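PDB 4O65: putative archaeal ammonia monooxygenase subunit B from Candidatus Nitrosocaldus yellowstonii, which probably forms the soluble, copper-binding cupredoxin part of an ammonia monooxygenase, the membrane enzyme expected to oxidise ammonia. Local coordinates for residues E17-T22 against Y125-Q130; T22-K27 against M144-E149; V59-G64 against P112-L117; A119-T124 against G150-K155. One frame throughout, in Å; residues are numbered along the deposited sequence.

In the fold
The four contacts sample a cupredoxin beta sandwich. Contact 3 joins neighbouring strands of the antiparallel sheet, and contact 2 sets the edge strand 23-25 beside strand 137-149 in the mixed sheet. Contact 1 bridges the two sheets, its centre about 8 Å from that of contact 3 and about 10 Å from that of contact 2. It also holds the copper ion, bound by H126 and H128. In contact 2 the M144 side chain lies about 8 Å from the copper without binding it, and that of S145 about 4 Å from the H126 side chain. Contact 4, about 17 Å from contact 1 between centres, ties the turn before strand 123-133 to the segment after the last strand.

Contact 1 of 4, residues E17-T22 against Y125-Q130; sequences ETFSAT and YHAHTQ. With CU (copper (II) ion), chain B.
E17 and T129 carry the polar part of this contact, since a single carboxylate oxygen of E17 takes two hydrogen bonds from T129. The backbone N of T129 reaches E17 OE1 at 2.8 Å, nearly along the C-O axis, with an N-H...O angle of 158°. The hydroxyl OG1 of T129 meets the anti lone pair of the same OE1 at 2.7 Å. E17 can span the distance because CG is anti to the backbone N (chi1 -180°) and the rest of the chain is extended. Threonine suits the other side because its hydroxyl lies beside its own N-H; OG1 is bonded to Y113 OH as well.

The apolar part belongs to F19. Its ring tip, CZ, comes obliquely to A127 O at 3.4 Å, and CE2 touches A127 CB at 4.1 Å; the short alanine side chain lets the ring approach the backbone.

Metal binding forms the third kind. Copper is held by H126 ND1 at 1.9 Å, H128 NE2 at 2.0 Å and a water. The histidines are two residues apart on one strand and use different ring nitrogens, while H128 ND1 is fixed by G141 O. This H-A-H segment resembles the His-X-His copper motif of particulate methane monooxygenase subunit B.

Within the sandwich, strand 12-19 pairs with strand 59-68 in one sheet, whereas strand 123-133 lies between strands 74-81 and 137-149 in the other.

Contact 2 of 4, residues T22-K27 against M144-E149; sequences TRLITK and MSIVVE
R23 lays one face of its guanidinium over V147, with V147 CB 3.9 Å above the plane, not over the centre but near the edge of the group. The two side chains run alongside each other in the same direction. At chi3 the arginine chain bends (58°), which turns NE back. The guanidinium meets E149 with its edge, in its own plane. NH2 alone faces the carboxylate, which stands almost perpendicular to the guanidinium, the planes being 85° apart. The salt bridge from R23 NH2 to E149 OE1 measures 3.2 Å, and E149 OE2 is slightly farther from the same nitrogen. A water also donates to E149 OE1 and to L24 O.

L24 and V148 point to the opposite face, where L24 CD1 packs 4.2 Å from I146 CG2; W91 touches all three of these side chains, and branched aliphatics suit this interior. At the ends, side chains cross at about a right angle: T22 CG2 meets M144 CE at 3.6 Å, and T26 CG2 meets V148 CG1 at 3.7 Å. The T26 hydroxyl is used elsewhere, capping helix 27-35 at E29 N and bonding E151 O.

Underneath, the strands are parallel and share four backbone bonds, among them L24 N to V147 O at 2.9 Å (N-H...O angle 161°).

Chemically the sheet edge is two-faced. One face is buried and aliphatic, while the other carries a solvent-facing ion pair whose strength is probably reduced by water.

Contact 3 of 4, residues V59-G64 against P112-L117; sequences VLIVTG and PYKLCL
V59 touches C116 with its CG1 branch, 3.5 Å from SG. That sulphur is also joined to C51 in a disulfide, which ties strand 110-119 to the loop that precedes strand 59-68. L60 next exchanges a pair of backbone hydrogen bonds with L117 in this antiparallel arrangement, and both leucines point into the sandwich. At I61 the direction reverses: on the face it shares with C116 and K114, its CG2 lies 3.8 Å from K114 CE, the extended aliphatic part of the lysine crossing the isoleucine obliquely. V62 returns to the interior and forms a hydrogen-bonded pair with L115, in which L115 N gives a bond of 2.8 Å to V62 O at 174°. T63 lies alongside K114, its methyl CG2 3.9 Å from K114 CG.

G64 ends the segment in a hydrogen-bonded pair with Y113. CG of the tyrosine stands between the backbone N and the carbonyl carbon (chi1 74°), and the ring lies over the T63-G64 peptide, with G64 N 3.5 Å from the ring plane and over its centre. Because glycine has no side chain, the aromatic face can come down onto the backbone, Y113 CE2 lying 3.3 Å from G64 CA: the aromatic rescue of glycine known from antiparallel sheets.

The ring shields the main chain while Y113 OH bonds T129 OG1, so one tyrosine joins apolar cover here to a polar link with the opposite sheet.

Contact 4 of 4, residues A119-T124 against G150-K155; sequences ALEPGT and GEPTEK
T153 approaches L120 with two donors, its hydroxyl and its backbone N-H, and the carbonyl oxygen of L120 accepts from both. The hydroxyl OG1 of T153 bonds L120 O at 2.6 Å, in the carbonyl plane and on a lone pair, with a C=O...O angle of 125°. The backbone N of T153 comes almost head-on to the same L120 O at 3.0 Å, with an N-H...O angle of 138°, and divides its hydrogen between this oxygen and, weakly, E121 OE1 at 3.1 Å. T153 OG1 is placed beside its own N, and it also accepts from A28 N in helix 27-35, so the hydroxyl both donates and accepts.

This turn, 120-122, carries the chain of the cupredoxin sandwich from strand 110-119 of one sheet to strand 123-133 of the other, and the segment after the last strand is laid against it.

E121 turns its carboxylate back along that segment, its chain bent at chi2 (-67°, which places CD). Its OE2 forms a salt bridge with K155 NZ at 3.3 Å. The ammonium has a second partner in N89 O, and lysine is long enough to reach both. Two rigid prolines add apolar packing, P122 CD lying 4.2 Å from P152 CG. P122 CB rests 3.4 Å from the carbonyl oxygen of G150, a residue whose backbone angles would press any side chain against the carbonyl of the residue before it.

Contact 1 of 4, residues E17-T22 against Y125-Q130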
loop_
_atom_site.group_PDB
_atom_site.type_symbol
_atom_site.label_atom_id
_atom_site.label_comp_id
_atom_site.label_asym_id
_atom_site.label_seq_id
_atom_site.Cartn_x
_atom_site.Cartn_y
_atom_site.Cartn_z
ATOM N N GLU A 17 3.845 0.622 13.823
ATOM C CA GLU A 17 3.243 0.116 12.562
ATOM C C GLU A 17 2.108 -0.884 12.908
ATOM O O GLU A 17 2.290 -1.760 13.794
ATOM C CB GLU A 17 4.330 -0.532 11.771
ATOM C CG GLU A 17 3.858 -1.103 10.436
ATOM C CD GLU A 17 4.947 -1.915 9.791
ATOM O OE1 GLU A 17 5.326 -1.610 8.648
ATOM O OE2 GLU A 17 5.427 -2.886 10.417
ATOM N N THR A 18 0.915 -0.755 12.257
ATOM C CA THR A 18 -0.170 -1.673 12.546
ATOM C C THR A 18 -0.734 -2.089 11.204
ATOM O O THR A 18 -0.834 -1.226 10.342
ATOM C CB THR A 18 -1.315 -0.987 13.321
ATOM O OG1 THR A 18 -0.804 -0.567 14.588
ATOM C CG2 THR A 18 -2.449 -1.970 13.512
ATOM N N PHE A 19 -1.099 -3.367 11.060
ATOM C CA PHE A 19 -1.696 -3.851 9.826
ATOM C C PHE A 19 -3.126 -4.207 10.168
ATOM O O PHE A 19 -3.399 -4.878 11.208
ATOM C CB PHE A 19 -0.977 -5.118 9.340
ATOM C CG PHE A 19 0.430 -4.860 8.867
ATOM C CD1 PHE A 19 1.474 -4.753 9.783
ATOM C CD2 PHE A 19 0.689 -4.723 7.507
ATOM C CE1 PHE A 19 2.771 -4.507 9.348
ATOM C CE2 PHE A 19 2.000 -4.457 7.049
ATOM C CZ PHE A 19 3.032 -4.365 7.992
ATOM N N SER A 20 -4.058 -3.846 9.275
ATOM C CA SER A 20 -5.494 -4.085 9.610
ATOM C C SER A 20 -5.907 -5.557 9.481
ATOM O O SER A 20 -6.977 -5.938 9.960
ATOM C CB SER A 20 -6.404 -3.244 8.696
ATOM O OG SER A 20 -6.182 -3.608 7.319
ATOM N N ALA A 21 -5.153 -6.354 8.736
ATOM C CA ALA A 21 -5.542 -7.757 8.533
ATOM C C ALA A 21 -4.327 -8.576 8.175
ATOM O O ALA A 21 -3.356 -8.040 7.624
ATOM C CB ALA A 21 -6.540 -7.856 7.346
ATOM N N THR A 22 -4.422 -9.895 8.404
ATOM C CA THR A 22 -3.354 -10.773 7.948
ATOM C C THR A 22 -3.869 -11.781 6.919
ATOM O O THR A 22 -3.088 -12.577 6.423
ATOM C CB THR A 22 -2.754 -11.584 9.104
ATOM O OG1 THR A 22 -3.813 -12.325 9.727
ATOM C CG2 THR A 22 -2.026 -10.646 10.095
ATOM N N TYR A 125 2.804 -13.002 1.727
ATOM C CA TYR A 125 3.691 -11.833 1.591
ATOM C C TYR A 125 4.225 -11.447 2.963
ATOM O O TYR A 125 3.485 -11.454 3.936
ATOM C CB TYR A 125 2.933 -10.605 1.009
ATOM C CG TYR A 125 2.332 -10.848 -0.360
ATOM C CD1 TYR A 125 3.100 -10.615 -1.515
ATOM C CD2 TYR A 125 1.011 -11.298 -0.506
ATOM C CE1 TYR A 125 2.575 -10.837 -2.782
ATOM C CE2 TYR A 125 0.499 -11.550 -1.778
ATOM C CZ TYR A 125 1.270 -11.304 -2.895
ATOM O OH TYR A 125 0.788 -11.544 -4.165
ATOM N N HIS A 126 5.505 -11.116 3.055
ATOM C CA HIS A 126 5.994 -10.545 4.292
ATOM C C HIS A 126 6.099 -9.066 3.990
ATOM O O HIS A 126 6.934 -8.624 3.207
ATOM C CB HIS A 126 7.351 -11.146 4.681
ATOM C CG HIS A 126 7.648 -11.006 6.163
ATOM N ND1 HIS A 126 8.636 -10.184 6.661
ATOM C CD2 HIS A 126 7.010 -11.583 7.286
ATOM C CE1 HIS A 126 8.631 -10.271 8.024
ATOM N NE2 HIS A 126 7.626 -11.103 8.392
ATOM N N ALA A 127 5.157 -8.285 4.494
ATOM C CA ALA A 127 5.012 -6.891 4.077
ATOM C C ALA A 127 5.559 -5.950 5.132
ATOM O O ALA A 127 5.377 -6.206 6.343
ATOM C CB ALA A 127 3.517 -6.592 3.919
ATOM N N HIS A 128 6.138 -4.836 4.660
ATOM C CA HIS A 128 6.742 -3.820 5.538
ATOM C C HIS A 128 6.379 -2.485 5.013
ATOM O O HIS A 128 6.394 -2.236 3.782
ATOM C CB HIS A 128 8.270 -3.848 5.449
ATOM C CG HIS A 128 8.908 -5.162 5.840
ATOM N ND1 HIS A 128 9.707 -5.292 6.952
ATOM C CD2 HIS A 128 8.973 -6.407 5.154
ATOM C CE1 HIS A 128 10.194 -6.577 7.011
ATOM N NE2 HIS A 128 9.754 -7.242 5.909
ATOM N N THR A 129 6.148 -1.557 5.925
ATOM C CA THR A 129 6.173 -0.144 5.491
ATOM C C THR A 129 7.571 0.179 4.953
ATOM O O THR A 129 8.579 -0.123 5.607
ATOM C CB THR A 129 5.904 0.802 6.681
ATOM O OG1 THR A 129 4.598 0.515 7.199
ATOM C CG2 THR A 129 5.924 2.255 6.203
ATOM N N GLN A 130 7.642 0.831 3.790
ATOM C CA GLN A 130 8.947 1.298 3.286
ATOM C C GLN A 130 8.974 2.816 3.204
ATOM O O GLN A 130 8.128 3.439 2.535
ATOM C CB GLN A 130 9.132 0.712 1.851
ATOM C CG GLN A 130 10.457 1.192 1.236
ATOM C CD GLN A 130 10.771 0.590 -0.105
ATOM O OE1 GLN A 130 11.455 1.256 -0.988
ATOM N NE2 GLN A 130 10.346 -0.626 -0.306
HETATM CU CU CU B . 9.825 -9.202 5.574
HETATM O O HOH W 1 11.234 -9.531 4.074
#

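Contact 2 of 4, residues T22-K27 against M144-E149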
loop_
_atom_site.group_PDB
_atom_site.type_symbol
_atom_site.label_atom_id
_atom_site.label_comp_id
_atom_site.label_asym_id
_atom_site.label_seq_id
_atom_site.Cartn_x
_atom_site.Cartn_y
_atom_site.Cartn_z
ATOM N N THR A 22 -4.422 -9.895 8.404
ATOM C CA THR A 22 -3.354 -10.773 7.948
ATOM C C THR A 22 -3.869 -11.781 6.919
ATOM O O THR A 22 -3.088 -12.577 6.423
ATOM C CB THR A 22 -2.754 -11.584 9.104
ATOM O OG1 THR A 22 -3.813 -12.325 9.727
ATOM C CG2 THR A 22 -2.026 -10.646 10.095
ATOM N N ARG A 23 -5.161 -11.739 6.595
ATOM C CA ARG A 23 -5.696 -12.640 5.567
ATOM C C ARG A 23 -6.621 -11.815 4.698
ATOM O O ARG A 23 -7.513 -11.147 5.239
ATOM C CB ARG A 23 -6.489 -13.832 6.210
ATOM C CG ARG A 23 -5.631 -14.712 7.127
ATOM C CD ARG A 23 -6.210 -16.118 7.313
ATOM N NE ARG A 23 -6.360 -16.787 6.001
ATOM C CZ ARG A 23 -5.506 -17.678 5.468
ATOM N NH1 ARG A 23 -4.408 -18.078 6.124
ATOM N NH2 ARG A 23 -5.755 -18.179 4.257
ATOM N N LEU A 24 -6.426 -11.873 3.384
ATOM C CA LEU A 24 -7.246 -11.081 2.467
ATOM C C LEU A 24 -7.576 -11.949 1.283
ATOM O O LEU A 24 -7.010 -13.022 1.144
ATOM C CB LEU A 24 -6.412 -9.911 1.971
ATOM C CG LEU A 24 -5.963 -8.895 3.046
ATOM C CD1 LEU A 24 -5.096 -7.854 2.310
ATOM C CD2 LEU A 24 -7.188 -8.234 3.606
ATOM N N ILE A 25 -8.436 -11.448 0.399
ATOM C CA ILE A 25 -8.618 -12.075 -0.925
ATOM C C ILE A 25 -8.207 -11.066 -1.993
ATOM O O ILE A 25 -8.012 -9.862 -1.695
ATOM C CB ILE A 25 -10.060 -12.605 -1.160
ATOM C CG1 ILE A 25 -11.025 -11.425 -1.219
ATOM C CG2 ILE A 25 -10.448 -13.579 -0.033
ATOM C CD1 ILE A 25 -12.512 -11.819 -1.432
ATOM N N THR A 26 -8.061 -11.510 -3.237
ATOM C CA THR A 26 -7.646 -10.545 -4.294
ATOM C C THR A 26 -8.777 -9.628 -4.698
ATOM O O THR A 26 -9.963 -9.935 -4.437
ATOM C CB THR A 26 -7.155 -11.276 -5.550
ATOM O OG1 THR A 26 -8.218 -12.105 -6.017
ATOM C CG2 THR A 26 -5.942 -12.202 -5.238
ATOM N N LYS A 27 -8.457 -8.527 -5.370
ATOM C CA LYS A 27 -9.495 -7.624 -5.890
ATOM C C LYS A 27 -10.412 -8.395 -6.849
ATOM O O LYS A 27 -11.653 -8.289 -6.774
ATOM C CB LYS A 27 -8.858 -6.442 -6.651
ATOM C CG LYS A 27 -9.881 -5.354 -6.954
ATOM C CD LYS A 27 -9.441 -4.305 -7.996
ATOM C CE LYS A 27 -8.238 -3.455 -7.644
ATOM N NZ LYS A 27 -8.108 -2.392 -8.725
ATOM N N MET A 144 5.129 -8.038 8.547
ATOM C CA MET A 144 4.070 -8.924 9.015
ATOM C C MET A 144 3.651 -9.820 7.859
ATOM O O MET A 144 3.614 -9.371 6.706
ATOM C CB MET A 144 2.912 -8.053 9.454
ATOM C CG MET A 144 1.623 -8.755 9.289
ATOM S SD MET A 144 1.460 -9.289 10.968
ATOM C CE MET A 144 0.174 -8.108 11.254
ATOM N N SER A 145 3.430 -11.100 8.151
ATOM C CA SER A 145 3.006 -12.046 7.129
ATOM C C SER A 145 1.519 -11.866 6.780
ATOM O O SER A 145 0.685 -11.803 7.665
ATOM C CB SER A 145 3.346 -13.482 7.565
ATOM O OG SER A 145 2.972 -14.368 6.528
ATOM N N ILE A 146 1.218 -11.679 5.485
ATOM C CA ILE A 146 -0.173 -11.525 5.037
ATOM C C ILE A 146 -0.424 -12.568 3.957
ATOM O O ILE A 146 0.313 -12.624 2.955
ATOM C CB ILE A 146 -0.415 -10.110 4.468
ATOM C CG1 ILE A 146 -0.094 -9.063 5.572
ATOM C CG2 ILE A 146 -1.859 -9.995 3.934
ATOM C CD1 ILE A 146 -0.189 -7.623 5.086
ATOM N N VAL A 147 -1.471 -13.343 4.134
ATOM C CA VAL A 147 -1.835 -14.376 3.110
ATOM C C VAL A 147 -2.984 -13.815 2.270
ATOM O O VAL A 147 -4.010 -13.423 2.823
ATOM C CB VAL A 147 -2.275 -15.687 3.771
ATOM C CG1 VAL A 147 -2.610 -16.752 2.716
ATOM C CG2 VAL A 147 -1.158 -16.210 4.679
ATOM N N VAL A 148 -2.812 -13.842 0.960
ATOM C CA VAL A 148 -3.875 -13.399 0.030
ATOM C C VAL A 148 -4.343 -14.625 -0.756
ATOM O O VAL A 148 -3.530 -15.319 -1.393
ATOM C CB VAL A 148 -3.385 -12.322 -0.937
ATOM C CG1 VAL A 148 -4.557 -11.857 -1.835
ATOM C CG2 VAL A 148 -2.754 -11.108 -0.178
ATOM N N GLU A 149 -5.644 -14.883 -0.717
ATOM C CA GLU A 149 -6.208 -16.008 -1.489
ATOM C C GLU A 149 -7.062 -15.508 -2.631
ATOM O O GLU A 149 -7.526 -14.369 -2.644
ATOM C CB GLU A 149 -7.070 -16.880 -0.591
ATOM C CG GLU A 149 -6.306 -17.406 0.598
ATOM C CD GLU A 149 -7.169 -18.314 1.433
ATOM O OE1 GLU A 149 -8.098 -17.835 2.120
ATOM O OE2 GLU A 149 -6.919 -19.520 1.392
HETATM O O HOH W 2 -8.012 -15.232 2.761
#

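Contact 3 of 4, residues V59-G64 against P112-L117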
loop_
_atom_site.group_PDB
_atom_site.type_symbol
_atom_site.label_atom_id
_atom_site.label_comp_id
_atom_site.label_asym_id
_atom_site.label_seq_id
_atom_site.Cartn_x
_atom_site.Cartn_y
_atom_site.Cartn_z
ATOM N N VAL A 59 -8.792 -5.270 0.858
ATOM C CA VAL A 59 -8.147 -4.025 1.271
ATOM C C VAL A 59 -7.366 -4.198 2.570
ATOM O O VAL A 59 -7.860 -4.762 3.548
ATOM C CB VAL A 59 -9.173 -2.883 1.386
ATOM C CG1 VAL A 59 -8.579 -1.652 2.073
ATOM C CG2 VAL A 59 -9.704 -2.551 -0.002
ATOM N N LEU A 60 -6.154 -3.670 2.539
ATOM C CA LEU A 60 -5.239 -3.579 3.711
ATOM C C LEU A 60 -5.022 -2.143 4.067
ATOM O O LEU A 60 -4.665 -1.326 3.179
ATOM C CB LEU A 60 -3.852 -4.188 3.294
ATOM C CG LEU A 60 -2.772 -4.062 4.410
ATOM C CD1 LEU A 60 -3.142 -4.926 5.636
ATOM C CD2 LEU A 60 -1.467 -4.580 3.765
ATOM N N ILE A 61 -5.144 -1.829 5.368
ATOM C CA ILE A 61 -4.699 -0.559 5.911
ATOM C C ILE A 61 -3.453 -0.775 6.783
ATOM O O ILE A 61 -3.438 -1.650 7.667
ATOM C CB ILE A 61 -5.820 0.069 6.795
ATOM C CG1 ILE A 61 -7.082 0.380 5.929
ATOM C CG2 ILE A 61 -5.296 1.370 7.444
ATOM C CD1 ILE A 61 -8.264 0.901 6.786
ATOM N N VAL A 62 -2.431 0.057 6.544
ATOM C CA VAL A 62 -1.240 0.016 7.386
ATOM C C VAL A 62 -1.129 1.415 7.958
ATOM O O VAL A 62 -1.126 2.413 7.187
ATOM C CB VAL A 62 0.054 -0.313 6.557
ATOM C CG1 VAL A 62 1.268 -0.429 7.538
ATOM C CG2 VAL A 62 -0.163 -1.573 5.718
ATOM N N THR A 63 -0.966 1.502 9.273
ATOM C CA THR A 63 -0.809 2.819 9.874
ATOM C C THR A 63 0.435 2.832 10.751
ATOM O O THR A 63 0.924 1.758 11.132
ATOM C CB THR A 63 -2.028 3.235 10.740
ATOM O OG1 THR A 63 -2.323 2.177 11.687
ATOM C CG2 THR A 63 -3.293 3.449 9.839
ATOM N N GLY A 64 0.930 4.031 11.043
ATOM C CA GLY A 64 2.107 4.168 11.947
ATOM C C GLY A 64 2.502 5.619 12.077
ATOM O O GLY A 64 1.705 6.518 11.750
ATOM N N PRO A 112 2.173 11.222 11.298
ATOM C CA PRO A 112 1.362 9.978 11.227
ATOM C C PRO A 112 1.144 9.610 9.789
ATOM O O PRO A 112 1.055 10.511 8.909
ATOM C CB PRO A 112 0.004 10.350 11.909
ATOM C CG PRO A 112 0.034 11.837 12.055
ATOM C CD PRO A 112 1.468 12.339 11.973
ATOM N N TYR A 113 1.102 8.304 9.496
ATOM C CA TYR A 113 0.842 7.895 8.086
ATOM C C TYR A 113 -0.236 6.825 8.040
ATOM O O TYR A 113 -0.459 6.090 9.032
ATOM C CB TYR A 113 2.157 7.400 7.406
ATOM C CG TYR A 113 2.624 6.035 7.869
ATOM C CD1 TYR A 113 2.207 4.870 7.207
ATOM C CD2 TYR A 113 3.591 5.919 8.893
ATOM C CE1 TYR A 113 2.628 3.593 7.658
ATOM C CE2 TYR A 113 4.044 4.686 9.310
ATOM C CZ TYR A 113 3.588 3.536 8.676
ATOM O OH TYR A 113 4.056 2.341 9.124
ATOM N N LYS A 114 -0.854 6.708 6.868
ATOM C CA LYS A 114 -1.846 5.667 6.615
ATOM C C LYS A 114 -1.732 5.290 5.138
ATOM O O LYS A 114 -1.799 6.160 4.226
ATOM C CB LYS A 114 -3.258 6.124 6.960
ATOM C CG LYS A 114 -4.340 5.118 6.453
ATOM C CD LYS A 114 -5.646 5.441 7.179
ATOM C CE LYS A 114 -6.857 4.681 6.611
ATOM N NZ LYS A 114 -8.134 4.869 7.422
ATOM N N LEU A 115 -1.521 4.002 4.897
ATOM C CA LEU A 115 -1.467 3.465 3.545
ATOM C C LEU A 115 -2.662 2.527 3.388
ATOM O O LEU A 115 -2.975 1.716 4.298
ATOM C CB LEU A 115 -0.216 2.609 3.357
ATOM C CG LEU A 115 1.076 3.185 3.939
ATOM C CD1 LEU A 115 2.201 2.216 3.619
ATOM C CD2 LEU A 115 1.300 4.530 3.291
ATOM N N CYS A 116 -3.348 2.674 2.258
ATOM C CA CYS A 116 -4.505 1.828 1.982
ATOM C C CYS A 116 -4.207 1.191 0.625
ATOM O O CYS A 116 -3.963 1.935 -0.328
ATOM C CB CYS A 116 -5.760 2.644 1.866
ATOM S SG CYS A 116 -7.223 1.525 1.851
ATOM N N LEU A 117 -4.247 -0.143 0.560
ATOM C CA LEU A 117 -3.854 -0.913 -0.654
ATOM C C LEU A 117 -4.854 -2.012 -0.943
ATOM O O LEU A 117 -5.550 -2.472 -0.040
ATOM C CB LEU A 117 -2.480 -1.616 -0.464
ATOM C CG LEU A 117 -1.306 -0.660 -0.179
ATOM C CD1 LEU A 117 -0.997 -0.706 1.305
ATOM C CD2 LEU A 117 -0.102 -1.064 -1.010
#

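Contact 4 of 4, residues A119-T124 against G150-K155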
loop_
_atom_site.group_PDB
_atom_site.type_symbol
_atom_site.label_atom_id
_atom_site.label_comp_id
_atom_site.label_asym_id
_atom_site.label_seq_id
_atom_site.Cartn_x
_atom_site.Cartn_y
_atom_site.Cartn_z
ATOM N N ALA A 119 -4.976 -5.838 -2.466
ATOM C CA ALA A 119 -4.206 -7.021 -2.886
ATOM C C ALA A 119 -4.668 -7.452 -4.266
ATOM O O ALA A 119 -5.878 -7.717 -4.479
ATOM C CB ALA A 119 -4.459 -8.166 -1.904
ATOM N N LEU A 120 -3.724 -7.589 -5.201
ATOM C CA LEU A 120 -4.099 -7.998 -6.592
ATOM C C LEU A 120 -3.884 -9.479 -6.900
ATOM O O LEU A 120 -4.644 -10.100 -7.708
ATOM C CB LEU A 120 -3.317 -7.148 -7.608
ATOM C CG LEU A 120 -3.471 -5.644 -7.540
ATOM C CD1 LEU A 120 -2.604 -4.969 -8.611
ATOM C CD2 LEU A 120 -4.938 -5.250 -7.735
ATOM N N GLU A 121 -2.880 -10.096 -6.271
ATOM C CA GLU A 121 -2.499 -11.451 -6.677
ATOM C C GLU A 121 -2.304 -12.334 -5.474
ATOM O O GLU A 121 -1.827 -11.846 -4.390
ATOM C CB GLU A 121 -1.204 -11.402 -7.555
ATOM C CG GLU A 121 -1.233 -10.314 -8.622
ATOM C CD GLU A 121 -2.283 -10.561 -9.712
ATOM O OE1 GLU A 121 -2.753 -11.705 -9.830
ATOM O OE2 GLU A 121 -2.625 -9.609 -10.454
ATOM N N PRO A 122 -2.679 -13.612 -5.605
ATOM C CA PRO A 122 -2.611 -14.516 -4.481
ATOM C C PRO A 122 -1.143 -14.793 -4.081
ATOM O O PRO A 122 -0.234 -14.696 -4.930
ATOM C CB PRO A 122 -3.316 -15.784 -4.999
ATOM C CG PRO A 122 -2.975 -15.792 -6.419
ATOM C CD PRO A 122 -3.133 -14.328 -6.825
ATOM N N GLY A 123 -0.945 -15.063 -2.799
ATOM C CA GLY A 123 0.372 -15.396 -2.312
ATOM C C GLY A 123 0.492 -15.108 -0.830
ATOM O O GLY A 123 -0.438 -14.610 -0.194
ATOM N N THR A 124 1.665 -15.425 -0.304
ATOM C CA THR A 124 1.966 -15.179 1.108
ATOM C C THR A 124 3.056 -14.146 1.089
ATOM O O THR A 124 4.092 -14.339 0.451
ATOM C CB THR A 124 2.406 -16.465 1.830
ATOM O OG1 THR A 124 1.260 -17.282 2.050
ATOM C CG2 THR A 124 3.025 -16.109 3.196
ATOM N N GLY A 150 -7.305 -16.378 -3.593
ATOM C CA GLY A 150 -8.265 -16.009 -4.640
ATOM C C GLY A 150 -7.679 -15.862 -6.018
ATOM O O GLY A 150 -6.455 -15.974 -6.223
ATOM N N GLU A 151 -8.552 -15.609 -6.988
ATOM C CA GLU A 151 -8.076 -15.635 -8.374
ATOM C C GLU A 151 -7.190 -14.436 -8.663
ATOM O O GLU A 151 -7.354 -13.327 -8.077
ATOM C CB GLU A 151 -9.233 -15.767 -9.361
ATOM C CG GLU A 151 -10.083 -14.539 -9.439
ATOM C CD GLU A 151 -11.342 -14.763 -10.277
ATOM O OE1 GLU A 151 -11.673 -15.919 -10.625
ATOM O OE2 GLU A 151 -11.998 -13.762 -10.579
ATOM N N PRO A 152 -6.214 -14.627 -9.559
ATOM C CA PRO A 152 -5.345 -13.520 -9.958
ATOM C C PRO A 152 -6.156 -12.388 -10.563
ATOM O O PRO A 152 -7.110 -12.642 -11.295
ATOM C CB PRO A 152 -4.431 -14.162 -11.042
ATOM C CG PRO A 152 -4.420 -15.589 -10.654
ATOM C CD PRO A 152 -5.822 -15.914 -10.186
ATOM N N THR A 153 -5.789 -11.147 -10.298
ATOM C CA THR A 153 -6.481 -9.995 -10.864
ATOM C C THR A 153 -5.794 -9.678 -12.213
ATOM O O THR A 153 -4.560 -9.457 -12.283
ATOM C CB THR A 153 -6.423 -8.774 -9.935
ATOM O OG1 THR A 153 -6.893 -9.189 -8.650
ATOM C CG2 THR A 153 -7.286 -7.602 -10.447
ATOM N N GLU A 154 -6.604 -9.593 -13.248
ATOM C CA GLU A 154 -6.097 -9.277 -14.591
ATOM C C GLU A 154 -5.679 -7.815 -14.715
ATOM O O GLU A 154 -6.127 -6.908 -13.960
ATOM C CB GLU A 154 -7.193 -9.599 -15.624
ATOM C CG GLU A 154 -8.325 -8.559 -15.567
ATOM C CD GLU A 154 -9.578 -8.919 -16.367
ATOM O OE1 GLU A 154 -10.025 -8.080 -17.174
ATOM O OE2 GLU A 154 -10.136 -10.026 -16.198
ATOM N N LYS A 155 -4.730 -7.560 -15.600
ATOM C CA LYS A 155 -4.340 -6.175 -15.880
ATOM C C LYS A 155 -4.658 -5.917 -17.359
ATOM O O LYS A 155 -4.686 -6.864 -18.120
ATOM C CB LYS A 155 -2.828 -5.985 -15.670
ATOM C CG LYS A 155 -2.400 -6.132 -14.197
ATOM C CD LYS A 155 -0.884 -6.035 -14.006
ATOM C CE LYS A 155 -0.512 -5.897 -12.528
ATOM N NZ LYS A 155 -1.098 -6.978 -11.695
#